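Local coordinates for cytoplasmic protein (PDB 7LPQ), which probably hydrolyses steryl beta-glucosides, as a fungal member of glycoside hydrolase family 5, at residues Leu98-Phe103 and Asp141-Val146; Ser268-Gly273 and Phe426-Val431; Ser449-Tyr454 and Tyr515-Gly520. All coordinates share one frame; numbering follows the deposited sequence.

Interaction 1 (Leu98-Phe103 and Asp141-Val146); sequences LLRYVF and DPHQDV
Arg100 of strand 98-103 lies against Asp141 on the parallel neighbouring strand, the short axes approaching to 5.1 Å at 35°. Three backbone bonds fix the pairing: Asp141 N to Tyr101 O, Phe103 N to Asp141 O and His143 N to Phe103 O.

From CB, the Arg100 chain runs extended, CG anti to the backbone N (chi1 -175°). CG packs on Asp141 CB at 3.9 Å, and NE continues over the same carbon. At CZ the carboxylate lies over one face of the guanidinium, planes 13° apart, with Asp141 OD2 3.3 Å above the guanidinium plane and offset toward its rim. NH2 is 3.4 Å from Asp141 OD1, far out of that plane, so this salt bridge rests on charge without a directed N-H. NH2 instead bonds to Asn270 OD1 and weakly to water 1, which donates to Asp141 OD1.

Asp141 OD2 offers its syn lone pair to His143 ND1 at 2.6 Å, nearly in the imidazole plane. Arg100 NE and NH1 make salt bridges to Asp267 and Glu521, and NH1 also bonds to Asn42 OD1, a buried polar network consistent with holding the guanidinium fixed at the active-site end of a TIM barrel.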
loop_
_atom_site.group_PDB
_atom_site.type_symbol
_atom_site.label_atom_id
_atom_site.label_comp_id
_atom_site.label_asym_id
_atom_site.label_seq_id
_atom_site.Cartn_x
_atom_site.Cartn_y
_atom_site.Cartn_z
ATOM N N LEU A 98 -2.632 -15.119 -0.333
ATOM C CA LEU A 98 -3.250 -13.806 -0.246
ATOM C C LEU A 98 -2.752 -12.902 -1.360
ATOM O O LEU A 98 -1.573 -12.921 -1.712
ATOM C CB LEU A 98 -2.951 -13.154 1.106
ATOM C CG LEU A 98 -3.408 -11.712 1.276
ATOM C CD1 LEU A 98 -4.921 -11.616 1.286
ATOM C CD2 LEU A 98 -2.805 -11.124 2.569
ATOM N N LEU A 99 -3.665 -12.113 -1.911
ATOM C CA LEU A 99 -3.321 -11.085 -2.885
ATOM C C LEU A 99 -4.092 -9.820 -2.538
ATOM O O LEU A 99 -5.320 -9.849 -2.421
ATOM C CB LEU A 99 -3.638 -11.528 -4.316
ATOM C CG LEU A 99 -3.011 -12.838 -4.792
ATOM C CD1 LEU A 99 -3.703 -13.302 -6.075
ATOM C CD2 LEU A 99 -1.514 -12.698 -5.013
ATOM N N ARG A 100 -3.374 -8.723 -2.350
ATOM C CA ARG A 100 -3.976 -7.398 -2.276
ATOM C C ARG A 100 -4.074 -6.904 -3.709
ATOM O O ARG A 100 -3.055 -6.585 -4.327
ATOM C CB ARG A 100 -3.137 -6.470 -1.403
ATOM C CG ARG A 100 -3.744 -5.087 -1.175
ATOM C CD ARG A 100 -3.117 -4.406 0.013
ATOM N NE ARG A 100 -3.552 -3.018 0.185
ATOM C CZ ARG A 100 -2.853 -1.949 -0.204
ATOM N NH1 ARG A 100 -1.686 -2.092 -0.821
ATOM N NH2 ARG A 100 -3.326 -0.728 0.023
ATOM N N TYR A 101 -5.287 -6.877 -4.260
ATOM C CA TYR A 101 -5.481 -6.570 -5.671
ATOM C C TYR A 101 -5.561 -5.066 -5.882
ATOM O O TYR A 101 -6.407 -4.393 -5.284
ATOM C CB TYR A 101 -6.742 -7.234 -6.219
ATOM C CG TYR A 101 -6.872 -7.040 -7.712
ATOM C CD1 TYR A 101 -7.468 -5.893 -8.234
ATOM C CD2 TYR A 101 -6.363 -7.978 -8.594
ATOM C CE1 TYR A 101 -7.562 -5.693 -9.597
ATOM C CE2 TYR A 101 -6.458 -7.791 -9.956
ATOM C CZ TYR A 101 -7.057 -6.647 -10.453
ATOM O OH TYR A 101 -7.144 -6.465 -11.807
ATOM N N VAL A 102 -4.709 -4.554 -6.767
ATOM C CA VAL A 102 -4.530 -3.120 -6.955
ATOM C C VAL A 102 -5.365 -2.655 -8.141
ATOM O O VAL A 102 -5.288 -3.235 -9.226
ATOM C CB VAL A 102 -3.045 -2.779 -7.174
ATOM C CG1 VAL A 102 -2.875 -1.301 -7.480
ATOM C CG2 VAL A 102 -2.217 -3.187 -5.961
ATOM N N PHE A 103 -6.143 -1.596 -7.936
ATOM C CA PHE A 103 -6.878 -0.963 -9.024
ATOM C C PHE A 103 -6.993 0.515 -8.693
ATOM O O PHE A 103 -7.009 0.893 -7.521
ATOM C CB PHE A 103 -8.265 -1.596 -9.235
ATOM C CG PHE A 103 -9.255 -1.243 -8.167
ATOM C CD1 PHE A 103 -9.339 -2.000 -7.010
ATOM C CD2 PHE A 103 -10.084 -0.138 -8.306
ATOM C CE1 PHE A 103 -10.235 -1.661 -6.007
ATOM C CE2 PHE A 103 -10.987 0.192 -7.317
ATOM C CZ PHE A 103 -11.063 -0.569 -6.161
ATOM N N ASP A 141 -7.888 -3.203 -3.303
ATOM C CA ASP A 141 -7.175 -1.988 -2.923
ATOM C C ASP A 141 -7.534 -0.859 -3.877
ATOM O O ASP A 141 -7.040 -0.826 -5.010
ATOM C CB ASP A 141 -5.662 -2.246 -2.931
ATOM C CG ASP A 141 -4.842 -0.972 -3.004
ATOM O OD1 ASP A 141 -5.312 0.102 -2.546
ATOM O OD2 ASP A 141 -3.703 -1.045 -3.515
ATOM N N PRO A 142 -8.414 0.068 -3.490
ATOM C CA PRO A 142 -8.565 1.301 -4.279
ATOM C C PRO A 142 -7.322 2.168 -4.096
ATOM O O PRO A 142 -7.138 2.786 -3.046
ATOM C CB PRO A 142 -9.830 1.940 -3.709
ATOM C CG PRO A 142 -9.974 1.365 -2.333
ATOM C CD PRO A 142 -9.312 0.026 -2.318
ATOM N N HIS A 143 -6.456 2.196 -5.103
ATOM C CA HIS A 143 -5.092 2.660 -4.932
ATOM C C HIS A 143 -4.872 4.042 -5.532
ATOM O O HIS A 143 -5.382 4.357 -6.612
ATOM C CB HIS A 143 -4.099 1.675 -5.568
ATOM C CG HIS A 143 -2.707 1.812 -5.037
ATOM N ND1 HIS A 143 -2.216 1.010 -4.030
ATOM C CD2 HIS A 143 -1.711 2.672 -5.354
ATOM C CE1 HIS A 143 -0.976 1.368 -3.751
ATOM N NE2 HIS A 143 -0.647 2.377 -4.538
ATOM N N GLN A 144 -4.085 4.848 -4.828
ATOM C CA GLN A 144 -3.626 6.135 -5.325
ATOM C C GLN A 144 -2.289 6.457 -4.676
ATOM O O GLN A 144 -1.920 5.875 -3.652
ATOM C CB GLN A 144 -4.631 7.256 -5.032
ATOM C CG GLN A 144 -4.752 7.625 -3.569
ATOM C CD GLN A 144 -3.668 8.604 -3.120
ATOM O OE1 GLN A 144 -3.180 9.423 -3.909
ATOM N NE2 GLN A 144 -3.295 8.523 -1.846
ATOM N N ASP A 145 -1.562 7.384 -5.299
ATOM C CA ASP A 145 -0.336 7.944 -4.754
ATOM C C ASP A 145 -0.319 9.425 -5.098
ATOM O O ASP A 145 -0.504 9.789 -6.266
ATOM C CB ASP A 145 0.912 7.261 -5.321
ATOM C CG ASP A 145 1.052 5.835 -4.856
ATOM O OD1 ASP A 145 1.492 5.619 -3.702
ATOM O OD2 ASP A 145 0.727 4.928 -5.644
ATOM N N VAL A 146 -0.081 10.271 -4.087
ATOM C CA VAL A 146 -0.124 11.726 -4.225
ATOM C C VAL A 146 -1.237 12.109 -5.191
ATOM O O VAL A 146 -1.017 12.838 -6.165
ATOM C CB VAL A 146 1.241 12.283 -4.668
ATOM C CG1 VAL A 146 2.249 12.133 -3.524
ATOM C CG2 VAL A 146 1.756 11.593 -5.910
HETATM O O HOH W 1 -6.011 0.675 -0.150
#

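Interaction 2 (Ser268-Gly273 and Phe426-Val431). With YAJ (~{N}-[(3~{R},5~{S})-5-(hydroxymethyl)-1-methyl-pyrrolidin-3-yl]-2-(3-oxidanylidene-4~{H}-1,4-benzoxazin-6-yl)ethanamide), chain E.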
loop_
_atom_site.group_PDB
_atom_site.type_symbol
_atom_site.label_atom_id
_atom_site.label_comp_id
_atom_site.label_asym_id
_atom_site.label_seq_id
_atom_site.Cartn_x
_atom_site.Cartn_y
_atom_site.Cartn_z
ATOM N N SER A 268 -9.742 0.407 2.499
ATOM C CA SER A 268 -10.102 1.807 2.349
ATOM C C SER A 268 -9.134 2.483 1.379
ATOM O O SER A 268 -8.136 1.894 0.942
ATOM C CB SER A 268 -10.119 2.512 3.706
ATOM O OG SER A 268 -8.924 2.313 4.440
ATOM N N ILE A 269 -9.443 3.732 1.033
ATOM C CA ILE A 269 -8.610 4.472 0.092
ATOM C C ILE A 269 -7.154 4.448 0.566
ATOM O O ILE A 269 -6.856 4.621 1.752
ATOM C CB ILE A 269 -9.137 5.912 -0.069
ATOM C CG1 ILE A 269 -8.438 6.607 -1.236
ATOM C CG2 ILE A 269 -8.943 6.704 1.212
ATOM C CD1 ILE A 269 -8.893 8.042 -1.462
ATOM N N ASN A 270 -6.241 4.239 -0.382
ATOM C CA ASN A 270 -4.849 3.969 -0.063
ATOM C C ASN A 270 -4.114 5.234 0.355
ATOM O O ASN A 270 -4.197 6.260 -0.328
ATOM C CB ASN A 270 -4.153 3.348 -1.275
ATOM C CG ASN A 270 -2.732 2.949 -0.982
ATOM O OD1 ASN A 270 -2.487 1.940 -0.312
ATOM N ND2 ASN A 270 -1.779 3.734 -1.483
ATOM N N GLU A 271 -3.375 5.142 1.474
ATOM C CA GLU A 271 -2.515 6.207 1.984
ATOM C C GLU A 271 -3.075 7.593 1.672
ATOM O O GLU A 271 -2.450 8.370 0.938
ATOM C CB GLU A 271 -1.101 6.056 1.404
ATOM C CG GLU A 271 -0.501 4.660 1.595
ATOM C CD GLU A 271 1.021 4.604 1.395
ATOM O OE1 GLU A 271 1.592 5.562 0.839
ATOM O OE2 GLU A 271 1.638 3.589 1.782
ATOM N N PRO A 272 -4.232 7.948 2.228
ATOM C CA PRO A 272 -4.853 9.231 1.866
ATOM C C PRO A 272 -4.014 10.416 2.310
ATOM O O PRO A 272 -3.438 10.425 3.401
ATOM C CB PRO A 272 -6.197 9.197 2.606
ATOM C CG PRO A 272 -5.946 8.301 3.791
ATOM C CD PRO A 272 -4.973 7.246 3.295
ATOM N N GLY A 273 -3.949 11.425 1.448
ATOM C CA GLY A 273 -3.250 12.643 1.800
ATOM C C GLY A 273 -4.066 13.519 2.735
ATOM O O GLY A 273 -5.297 13.525 2.716
ATOM N N PHE A 426 -11.247 -3.750 5.688
ATOM C CA PHE A 426 -9.820 -3.607 5.950
ATOM C C PHE A 426 -9.554 -2.118 6.130
ATOM O O PHE A 426 -9.612 -1.344 5.168
ATOM C CB PHE A 426 -9.006 -4.217 4.820
ATOM C CG PHE A 426 -9.151 -5.709 4.727
ATOM C CD1 PHE A 426 -10.163 -6.276 3.967
ATOM C CD2 PHE A 426 -8.289 -6.549 5.415
ATOM C CE1 PHE A 426 -10.305 -7.650 3.878
ATOM C CE2 PHE A 426 -8.421 -7.914 5.331
ATOM C CZ PHE A 426 -9.428 -8.470 4.562
ATOM N N ILE A 427 -9.288 -1.722 7.368
ATOM C CA ILE A 427 -9.246 -0.315 7.750
ATOM C C ILE A 427 -7.812 0.180 7.662
ATOM O O ILE A 427 -6.942 -0.281 8.405
ATOM C CB ILE A 427 -9.811 -0.118 9.165
ATOM C CG1 ILE A 427 -11.275 -0.572 9.213
ATOM C CG2 ILE A 427 -9.700 1.332 9.593
ATOM C CD1 ILE A 427 -11.723 -1.002 10.580
ATOM N N GLN A 428 -7.568 1.120 6.759
ATOM C CA GLN A 428 -6.250 1.709 6.562
ATOM C C GLN A 428 -6.308 3.172 6.994
ATOM O O GLN A 428 -6.705 4.049 6.218
ATOM C CB GLN A 428 -5.804 1.582 5.108
ATOM C CG GLN A 428 -4.324 1.886 4.895
ATOM C CD GLN A 428 -3.969 2.094 3.433
ATOM O OE1 GLN A 428 -3.133 2.941 3.097
ATOM N NE2 GLN A 428 -4.593 1.319 2.560
ATOM N N ALA A 429 -5.904 3.432 8.240
ATOM C CA ALA A 429 -5.745 4.802 8.702
ATOM C C ALA A 429 -4.633 5.489 7.910
ATOM O O ALA A 429 -3.810 4.825 7.272
ATOM C CB ALA A 429 -5.427 4.816 10.194
ATOM N N PRO A 430 -4.592 6.820 7.931
ATOM C CA PRO A 430 -3.525 7.532 7.221
ATOM C C PRO A 430 -2.145 7.102 7.704
ATOM O O PRO A 430 -1.963 6.631 8.833
ATOM C CB PRO A 430 -3.800 9.009 7.535
ATOM C CG PRO A 430 -5.252 9.063 7.890
ATOM C CD PRO A 430 -5.546 7.744 8.571
ATOM N N VAL A 431 -1.159 7.278 6.817
ATOM C CA VAL A 431 0.192 6.805 7.084
ATOM C C VAL A 431 0.677 7.327 8.431
ATOM O O VAL A 431 0.646 8.534 8.696
ATOM C CB VAL A 431 1.143 7.238 5.952
ATOM C CG1 VAL A 431 2.589 7.111 6.401
ATOM C CG2 VAL A 431 0.902 6.421 4.701
HETATM C C10 YAJ E . 4.250 3.540 5.257
HETATM C C13 YAJ E . 6.651 4.563 6.330
HETATM C C20 YAJ E . 4.388 3.473 -1.536
HETATM C C21 YAJ E . 4.997 2.168 -1.828
HETATM C C22 YAJ E . 4.550 1.500 -3.116
HETATM C C01 YAJ E . 7.194 1.209 -1.703
HETATM C C03 YAJ E . 6.609 3.248 -0.596
HETATM C C04 YAJ E . 5.305 4.166 -0.487
HETATM C C06 YAJ E . 5.064 4.983 1.903
HETATM C C08 YAJ E . 4.306 5.173 3.232
HETATM C C09 YAJ E . 4.883 4.585 4.555
HETATM C C11 YAJ E . 4.788 3.019 6.457
HETATM C C12 YAJ E . 5.991 3.513 7.020
HETATM C C14 YAJ E . 6.082 5.075 5.124
HETATM C C16 YAJ E . 8.469 4.537 8.023
HETATM C C18 YAJ E . 7.906 3.314 8.575
HETATM N N02 YAJ E . 6.454 2.509 -1.849
HETATM N N05 YAJ E . 4.620 4.342 0.803
HETATM N N15 YAJ E . 7.874 5.083 6.906
HETATM O O07 YAJ E . 6.195 5.486 1.822
HETATM O O17 YAJ E . 9.529 4.993 8.476
HETATM O O19 YAJ E . 6.497 3.018 8.180
HETATM O O23 YAJ E . 4.678 2.395 -4.214
HETATM O O HOH W 2 -7.951 5.092 4.074
HETATM O O HOH W 1 -6.011 0.675 -0.150
HETATM O O HOH W 3 -1.631 8.746 4.707
#
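Ser268 N donates to Phe426 O at 3.2 Å, and Gln428 N returns a hydrogen bond to Ser268 OG at 2.9 Å. Ser268 chi1 of 52° swings the hydroxyl across to that N-H. The Gln428 chain, extended beyond CG, carries OE1 to Glu271 N at 2.7 Å; the N-H is straight (166°) but arrives from above the carbonyl plane. Gln428 NE2 bonds weakly to Asp267.

Waters add further links. Water 2 accepts from Ser268 OG and donates to Ile269 O and Gln428 O, water 1 donates to Ser268 O and accepts weakly from Gln428 NE2, and water 3 joins Pro272 O to Val431 N.

Apolar contacts are fewer. Pro272 CG meets Pro430 CG at 4.2 Å, and Val431 CG2 lies against the CG and CD of Glu271, 3.8 Å from each.

At the ligand, YAJ N05 donates to Glu271 OE2 at 3.2 Å, an oxygen also bonded by His452 ND1, while Val431 CG1 packs on YAJ C09.

The contact thus follows strands 263-267 and 424-427, parallel neighbours, into the loops after them. Helix 400-419 packs against Pro272, Ile427 and Pro430, and Glu521 of strand 518-522 lies beside Asn270 and Glu271.

Interaction 3 (Ser449-Tyr454 and Tyr515-Gly520); sequences SSPHFY and YPTLVG. With YAJ (~{N}-[(3~{R},5~{S})-5-(hydroxymethyl)-1-methyl-pyrrolidin-3-yl]-2-(3-oxidanylidene-4~{H}-1,4-benzoxazin-6-yl)ethanamide), chain E.
Ser449-Tyr454 and Tyr515-Gly520 run roughly alongside each other, their end-to-end directions 42° apart, with a single backbone bridge at Ser449 and Thr517. Ser449 N donates to Pro516 O at 3.1 Å and Leu518 N to Ser449 O at 2.8 Å. Farther along, Gly520 N reaches Pro451 O at 2.8 Å with a more bent N-H (136°). CA-H...O contacts fill in between: Ser450 CA lies 3.2 Å from Leu518 O, and Val519 CA the same distance from Pro451 O.

Side chains add modest apolar packing. The Pro451 ring and Thr517 cross at about a right angle, Pro451 CD meeting the CG2 methyl of Thr517 at 4.0 Å. Val519 CG1 lies beside the backbone N of Phe453 and approaches its CB. At the corner in the chain, His452 CD2 comes within 3.9 Å of Gly520 C. Ser450 OG has its partner in Asp267, and Thr517 OG1 in Thr508 of helix 490-512.

Past His452 the segment borders the ligand YAJ. Tyr454 holds CG anti to its carbonyl carbon (chi1 -73°), presenting one ring face to YAJ C03 and an edge to YAJ C10, while its hydroxyl bonds to Glu521. The face of Phe453 looks onto YAJ C18. Tyr454 N makes a weak, long bond to YAJ O19.

The backbone bonds therefore secure the beginning of a loop whose aromatic residues line the ligand pocket; the contacts of Phe453 and Tyr454 with YAJ appear to be mainly through ring faces and edges, the one polar bond from this segment being weak.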
loop_
_atom_site.group_PDB
_atom_site.type_symbol
_atom_site.label_atom_id
_atom_site.label_comp_id
_atom_site.label_asym_id
_atom_site.label_seq_id
_atom_site.Cartn_x
_atom_site.Cartn_y
_atom_site.Cartn_z
ATOM N N SER A 449 -7.562 -4.447 10.729
ATOM C CA SER A 449 -6.669 -3.307 10.582
ATOM C C SER A 449 -5.667 -3.602 9.470
ATOM O O SER A 449 -5.012 -4.651 9.469
ATOM C CB SER A 449 -5.941 -3.016 11.892
ATOM O OG SER A 449 -5.162 -1.830 11.787
ATOM N N SER A 450 -5.541 -2.676 8.526
ATOM C CA SER A 450 -4.689 -2.856 7.353
ATOM C C SER A 450 -3.643 -1.746 7.267
ATOM O O SER A 450 -3.558 -1.031 6.264
ATOM C CB SER A 450 -5.543 -2.905 6.086
ATOM O OG SER A 450 -6.399 -1.769 5.999
ATOM N N PRO A 451 -2.812 -1.594 8.286
ATOM C CA PRO A 451 -1.726 -0.611 8.203
ATOM C C PRO A 451 -0.623 -1.077 7.269
ATOM O O PRO A 451 -0.471 -2.266 6.975
ATOM C CB PRO A 451 -1.217 -0.513 9.648
ATOM C CG PRO A 451 -1.504 -1.860 10.234
ATOM C CD PRO A 451 -2.789 -2.346 9.557
ATOM N N HIS A 452 0.162 -0.113 6.810
ATOM C CA HIS A 452 1.378 -0.376 6.054
ATOM C C HIS A 452 2.591 -0.151 6.951
ATOM O O HIS A 452 2.531 0.574 7.942
ATOM C CB HIS A 452 1.457 0.533 4.825
ATOM C CG HIS A 452 0.298 0.386 3.888
ATOM N ND1 HIS A 452 0.169 1.137 2.739
ATOM C CD2 HIS A 452 -0.793 -0.415 3.937
ATOM C CE1 HIS A 452 -0.951 0.806 2.125
ATOM N NE2 HIS A 452 -1.553 -0.133 2.831
ATOM N N PHE A 453 3.697 -0.799 6.596
ATOM C CA PHE A 453 4.956 -0.547 7.274
ATOM C C PHE A 453 6.102 -0.782 6.307
ATOM O O PHE A 453 6.129 -1.789 5.596
ATOM C CB PHE A 453 5.167 -1.421 8.514
ATOM C CG PHE A 453 6.467 -1.144 9.224
ATOM C CD1 PHE A 453 7.636 -1.777 8.838
ATOM C CD2 PHE A 453 6.523 -0.233 10.266
ATOM C CE1 PHE A 453 8.826 -1.514 9.475
ATOM C CE2 PHE A 453 7.709 0.024 10.914
ATOM C CZ PHE A 453 8.869 -0.618 10.512
ATOM N N TYR A 454 7.057 0.149 6.306
ATOM C CA TYR A 454 8.294 0.003 5.558
ATOM C C TYR A 454 9.471 0.276 6.477
ATOM O O TYR A 454 9.365 1.068 7.402
ATOM C CB TYR A 454 8.331 0.961 4.367
ATOM C CG TYR A 454 7.409 0.550 3.259
ATOM C CD1 TYR A 454 7.811 -0.372 2.305
ATOM C CD2 TYR A 454 6.126 1.070 3.174
ATOM C CE1 TYR A 454 6.961 -0.756 1.292
ATOM C CE2 TYR A 454 5.271 0.694 2.170
ATOM C CZ TYR A 454 5.689 -0.219 1.229
ATOM O OH TYR A 454 4.829 -0.604 0.215
ATOM N N TYR A 515 -9.888 -7.418 16.806
ATOM C CA TYR A 515 -9.904 -7.723 15.387
ATOM C C TYR A 515 -8.514 -8.162 14.965
ATOM O O TYR A 515 -7.536 -7.920 15.677
ATOM C CB TYR A 515 -10.331 -6.500 14.561
ATOM C CG TYR A 515 -11.791 -6.154 14.684
ATOM C CD1 TYR A 515 -12.768 -6.925 14.051
ATOM C CD2 TYR A 515 -12.201 -5.056 15.429
ATOM C CE1 TYR A 515 -14.101 -6.609 14.158
ATOM C CE2 TYR A 515 -13.538 -4.734 15.541
ATOM C CZ TYR A 515 -14.487 -5.516 14.904
ATOM O OH TYR A 515 -15.827 -5.198 15.008
ATOM N N PRO A 516 -8.391 -8.812 13.811
ATOM C CA PRO A 516 -7.063 -9.166 13.306
ATOM C C PRO A 516 -6.330 -7.929 12.800
ATOM O O PRO A 516 -6.892 -6.839 12.664
ATOM C CB PRO A 516 -7.351 -10.158 12.169
ATOM C CG PRO A 516 -8.805 -10.496 12.272
ATOM C CD PRO A 516 -9.463 -9.312 12.931
ATOM N N THR A 517 -5.032 -8.115 12.536
ATOM C CA THR A 517 -4.200 -7.106 11.900
ATOM C C THR A 517 -3.518 -7.718 10.681
ATOM O O THR A 517 -3.116 -8.880 10.703
ATOM C CB THR A 517 -3.155 -6.548 12.870
ATOM O OG1 THR A 517 -3.788 -6.143 14.094
ATOM C CG2 THR A 517 -2.449 -5.346 12.250
ATOM N N LEU A 518 -3.389 -6.924 9.619
ATOM C CA LEU A 518 -2.755 -7.364 8.378
ATOM C C LEU A 518 -1.940 -6.206 7.807
ATOM O O LEU A 518 -2.493 -5.137 7.510
ATOM C CB LEU A 518 -3.816 -7.836 7.369
ATOM C CG LEU A 518 -3.316 -8.359 6.023
ATOM C CD1 LEU A 518 -4.313 -9.348 5.459
ATOM C CD2 LEU A 518 -3.079 -7.251 5.037
ATOM N N VAL A 519 -0.635 -6.423 7.638
ATOM C CA VAL A 519 0.252 -5.381 7.120
ATOM C C VAL A 519 0.032 -5.310 5.614
ATOM O O VAL A 519 0.614 -6.083 4.852
ATOM C CB VAL A 519 1.719 -5.651 7.464
ATOM C CG1 VAL A 519 2.609 -4.504 6.965
ATOM C CG2 VAL A 519 1.880 -5.847 8.974
ATOM N N GLY A 520 -0.828 -4.390 5.178
ATOM C CA GLY A 520 -1.236 -4.347 3.781
ATOM C C GLY A 520 -0.100 -4.100 2.815
ATOM O O GLY A 520 -0.210 -4.493 1.643
HETATM C C10 YAJ E . 4.250 3.540 5.257
HETATM C C13 YAJ E . 6.651 4.563 6.330
HETATM C C20 YAJ E . 4.388 3.473 -1.536
HETATM C C21 YAJ E . 4.997 2.168 -1.828
HETATM C C22 YAJ E . 4.550 1.500 -3.116
HETATM C C01 YAJ E . 7.194 1.209 -1.703
HETATM C C03 YAJ E . 6.609 3.248 -0.596
HETATM C C04 YAJ E . 5.305 4.166 -0.487
HETATM C C06 YAJ E . 5.064 4.983 1.903
HETATM C C08 YAJ E . 4.306 5.173 3.232
HETATM C C09 YAJ E . 4.883 4.585 4.555
HETATM C C11 YAJ E . 4.788 3.019 6.457
HETATM C C12 YAJ E . 5.991 3.513 7.020
HETATM C C14 YAJ E . 6.082 5.075 5.124
HETATM C C16 YAJ E . 8.469 4.537 8.023
HETATM C C18 YAJ E . 7.906 3.314 8.575
HETATM N N02 YAJ E . 6.454 2.509 -1.849
HETATM N N05 YAJ E . 4.620 4.342 0.803
HETATM N N15 YAJ E . 7.874 5.083 6.906
HETATM O O07 YAJ E . 6.195 5.486 1.822
HETATM O O17 YAJ E . 9.529 4.993 8.476
HETATM O O19 YAJ E . 6.497 3.018 8.180
HETATM O O23 YAJ E . 4.678 2.395 -4.214
#

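The three contacts, with centres 10 to 14 Å apart, lie around the ligand site, consistent with the catalytic end of the TIM barrel expected for the family. Interaction 1 joins interaction 2 through Asn270: Arg100 NH2 is 2.8 Å from Asn270 OD1, and Gln144 NE2 is 2.9 Å from Asn270 O. Water 1 belongs to both. Interactions 2 and 3 meet where Ser450 N reaches Ile427 O at 2.8 Å and His452 ND1 reaches Glu271 OE2 at 3.0 Å. Between interactions 1 and 3, Leu98 CD2 packs on Leu518 CD1 at 3.7 Å. YAJ touches interactions 2 and 3 directly, whereas from interaction 1 the His143 side chain stands about 5 Å from it between nearest atoms.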